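PDB 5NY5: 3,4-dihydroxybenzoate decarboxylase from Enterobacter cloacae, which catalyses the decarboxylation of 3,4-dihydroxybenzoate and, in reverse, the para-carboxylation of catechols, as a UbiD-family enzyme dependent on prenylated flavin. Local coordinates for residues I398-E403 with I460-V465. Numbering follows the deposited sequence.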
ATOM      1  N   ILE A 398      19.212  -3.700  -1.585  1.00 35.91           N
ATOM      2  CA  ILE A 398      19.918  -3.486  -2.839  1.00 35.62           C
ATOM      3  C   ILE A 398      19.675  -2.051  -3.279  1.00 35.41           C
ATOM      4  O   ILE A 398      18.554  -1.544  -3.176  1.00 37.47           O
ATOM      5  CB  ILE A 398      19.452  -4.469  -3.935  1.00 35.91           C
ATOM      6  CG1 ILE A 398      19.696  -5.915  -3.505  1.00 35.96           C
ATOM      7  CG2 ILE A 398      20.145  -4.174  -5.253  1.00 36.15           C
ATOM      8  CD1 ILE A 398      21.144  -6.244  -3.291  1.00 43.72           C
ATOM      9  N   ILE A 399      20.723  -1.396  -3.765  1.00 35.28           N
ATOM     10  CA  ILE A 399      20.605  -0.091  -4.396  1.00 35.33           C
ATOM     11  C   ILE A 399      21.132  -0.210  -5.816  1.00 35.59           C
ATOM     12  O   ILE A 399      22.249  -0.692  -6.030  1.00 35.91           O
ATOM     13  CB  ILE A 399      21.360   0.995  -3.608  1.00 35.57           C
ATOM     14  CG1 ILE A 399      20.733   1.162  -2.225  1.00 35.38           C
ATOM     15  CG2 ILE A 399      21.325   2.308  -4.359  1.00 35.76           C
ATOM     16  CD1 ILE A 399      21.448   2.136  -1.336  1.00 35.72           C
ATOM     17  N   LEU A 400      20.321   0.212  -6.781  1.00 35.53           N
ATOM     18  CA  LEU A 400      20.679   0.201  -8.191  1.00 39.77           C
ATOM     19  C   LEU A 400      21.040   1.612  -8.634  1.00 36.13           C
ATOM     20  O   LEU A 400      20.264   2.546  -8.422  1.00 43.87           O
ATOM     21  CB  LEU A 400      19.518  -0.327  -9.035  1.00 37.76           C
ATOM     22  CG  LEU A 400      18.925  -1.691  -8.679  1.00 37.34           C
ATOM     23  CD1 LEU A 400      17.539  -1.831  -9.274  1.00 35.36           C
ATOM     24  CD2 LEU A 400      19.827  -2.800  -9.181  1.00 35.86           C
ATOM     25  N   VAL A 401      22.210   1.767  -9.252  1.00 36.57           N
ATOM     26  CA  VAL A 401      22.659   3.049  -9.777  1.00 36.97           C
ATOM     27  C   VAL A 401      23.221   2.834 -11.177  1.00 37.41           C
ATOM     28  O   VAL A 401      23.510   1.712 -11.588  1.00 37.47           O
ATOM     29  CB  VAL A 401      23.713   3.721  -8.872  1.00 37.20           C
ATOM     30  CG1 VAL A 401      23.143   4.001  -7.500  1.00 36.87           C
ATOM     31  CG2 VAL A 401      24.941   2.847  -8.764  1.00 37.42           C
ATOM     32  N   ASP A 402      23.382   3.938 -11.906  1.00 39.08           N
ATOM     33  CA  ASP A 402      23.887   3.905 -13.269  1.00 39.60           C
ATOM     34  C   ASP A 402      25.414   3.973 -13.286  1.00 40.13           C
ATOM     35  O   ASP A 402      26.074   4.083 -12.251  1.00 40.11           O
ATOM     36  CB  ASP A 402      23.286   5.045 -14.088  1.00 39.62           C
ATOM     37  CG  ASP A 402      21.787   4.925 -14.235  1.00 42.39           C
ATOM     38  OD1 ASP A 402      21.329   3.975 -14.904  1.00 39.29           O
ATOM     39  OD2 ASP A 402      21.067   5.785 -13.687  1.00 39.92           O
ATOM     40  N   GLU A 403      25.984   3.911 -14.490  1.00 39.38           N
ATOM     41  CA  GLU A 403      27.431   3.833 -14.637  1.00 39.90           C
ATOM     42  C   GLU A 403      28.138   5.146 -14.327  1.00 40.29           C
ATOM     43  O   GLU A 403      29.365   5.144 -14.190  1.00 40.71           O
ATOM     44  CB  GLU A 403      27.792   3.372 -16.052  1.00 40.46           C
ATOM     45  CG  GLU A 403      27.467   4.369 -17.158  1.00 40.93           C
ATOM     46  CD  GLU A 403      26.012   4.327 -17.591  1.00 43.00           C
ATOM     47  OE1 GLU A 403      25.154   3.934 -16.776  1.00 43.96           O
ATOM     48  OE2 GLU A 403      25.725   4.682 -18.755  1.00 48.20           O
ATOM     49  N   ILE A 460      14.457  -3.097  -2.389  1.00 43.18           N
ATOM     50  CA  ILE A 460      15.195  -2.755  -3.596  1.00 34.12           C
ATOM     51  C   ILE A 460      14.969  -1.272  -3.862  1.00 34.11           C
ATOM     52  O   ILE A 460      13.846  -0.850  -4.165  1.00 34.01           O
ATOM     53  CB  ILE A 460      14.758  -3.611  -4.791  1.00 34.21           C
ATOM     54  CG1 ILE A 460      14.950  -5.095  -4.481  1.00 35.01           C
ATOM     55  CG2 ILE A 460      15.527  -3.218  -6.034  1.00 34.47           C
ATOM     56  CD1 ILE A 460      14.430  -6.033  -5.565  1.00 34.55           C
ATOM     57  N   PHE A 461      16.026  -0.478  -3.743  1.00 34.30           N
ATOM     58  CA  PHE A 461      15.992   0.938  -4.091  1.00 34.45           C
ATOM     59  C   PHE A 461      16.483   1.079  -5.525  1.00 34.68           C
ATOM     60  O   PHE A 461      17.671   0.882  -5.799  1.00 34.89           O
ATOM     61  CB  PHE A 461      16.855   1.761  -3.138  1.00 34.64           C
ATOM     62  CG  PHE A 461      16.399   1.726  -1.710  1.00 34.53           C
ATOM     63  CD1 PHE A 461      15.565   2.711  -1.208  1.00 34.58           C
ATOM     64  CD2 PHE A 461      16.821   0.722  -0.861  1.00 34.47           C
ATOM     65  CE1 PHE A 461      15.153   2.685   0.111  1.00 34.55           C
ATOM     66  CE2 PHE A 461      16.413   0.691   0.458  1.00 34.44           C
ATOM     67  CZ  PHE A 461      15.578   1.674   0.943  1.00 34.48           C
ATOM     68  N   ASP A 462      15.577   1.412  -6.438  1.00 34.71           N
ATOM     69  CA  ASP A 462      15.933   1.596  -7.843  1.00 35.01           C
ATOM     70  C   ASP A 462      16.247   3.069  -8.068  1.00 35.33           C
ATOM     71  O   ASP A 462      15.347   3.891  -8.244  1.00 35.43           O
ATOM     72  CB  ASP A 462      14.815   1.116  -8.759  1.00 34.99           C
ATOM     73  CG  ASP A 462      15.128   1.339 -10.227  1.00 35.40           C
ATOM     74  OD1 ASP A 462      14.178   1.368 -11.035  1.00 35.53           O
ATOM     75  OD2 ASP A 462      16.318   1.490 -10.576  1.00 50.77           O
ATOM     76  N   CYS A 463      17.537   3.403  -8.072  1.00 35.59           N
ATOM     77  CA  CYS A 463      17.989   4.765  -8.303  1.00 36.02           C
ATOM     78  C   CYS A 463      18.569   4.950  -9.694  1.00 36.44           C
ATOM     79  O   CYS A 463      19.368   5.865  -9.908  1.00 36.88           O
ATOM     80  CB  CYS A 463      19.015   5.170  -7.249  1.00 36.14           C
ATOM     81  SG  CYS A 463      18.418   4.964  -5.580  1.00 35.77           S
ATOM     82  N   THR A 464      18.195   4.093 -10.636  1.00 36.39           N
ATOM     83  CA  THR A 464      18.615   4.241 -12.018  1.00 36.87           C
ATOM     84  C   THR A 464      17.636   5.142 -12.754  1.00 37.15           C
ATOM     85  O   THR A 464      16.441   5.166 -12.461  1.00 36.91           O
ATOM     86  CB  THR A 464      18.710   2.881 -12.718  1.00 36.84           C
ATOM     87  OG1 THR A 464      17.399   2.328 -12.894  1.00 36.60           O
ATOM     88  CG2 THR A 464      19.542   1.923 -11.892  1.00 36.61           C
ATOM     89  N   VAL A 465      18.164   5.901 -13.701  1.00 37.73           N
ATOM     90  CA  VAL A 465      17.320   6.792 -14.500  1.00 38.17           C
ATOM     91  C   VAL A 465      16.468   5.950 -15.441  1.00 38.16           C
ATOM     92  O   VAL A 465      17.006   5.075 -16.139  1.00 38.27           O
ATOM     93  CB  VAL A 465      18.186   7.781 -15.279  1.00 38.89           C
ATOM     94  CG1 VAL A 465      17.319   8.730 -16.083  1.00 39.45           C
ATOM     95  CG2 VAL A 465      19.085   8.544 -14.335  1.00 38.97           C
TER
HETATM   96  O   HOH W   1      21.765   6.308 -11.351  1.00 42.67           O
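Ile-398, Ile-399 and Leu-400 pair in parallel with Ile-460, Phe-461 and Asp-462. Two straight backbone hydrogen bonds join the strands: Phe-461 N to Ile-398 O at 2.8 Å and Leu-400 N to Phe-461 O at 2.9 Å. Cys-463 N also reaches Leu-400 O, but this bond is bent (132° at the hydrogen). Here the register slips by one residue, and Val-401 lies nearest Thr-464.

Polar side chains join the two segments around Asp-402 and Thr-464. Asp-402 OD2 accepts from Val-465 N at 2.9 Å through its syn lone pair. A water links Asp-402 N and OD2 with Cys-463 O. Asp-462 OD2 accepts Thr-464 N from above the carboxylate plane, which makes an Asx turn. It also accepts Thr-464 OG1 at 2.7 Å through its syn lone pair. Lys-372 also bonds Thr-464 OG1.

Apolar contacts fall on both faces of the sheet. On one, Ile-399 CG1 lies 4.0 Å from Phe-461 CB, while Ile-399 CG2, anti to the backbone N, meets Cys-463 SG. Helix 410-419 covers this side, and Phe-461 packs on Phe-461 of a second subunit. On the other, Leu-400 CD1 touches Ile-460 CG2 at 4.1 Å, and Leu-400 CB meets Thr-464 CG2 at 3.6 Å. Helix 380-391 covers this face.

The arrangement is a parallel strand pair inside the mixed, helix-flanked sheet of the UbiD C-terminal domain, away from the flavin and manganese sites.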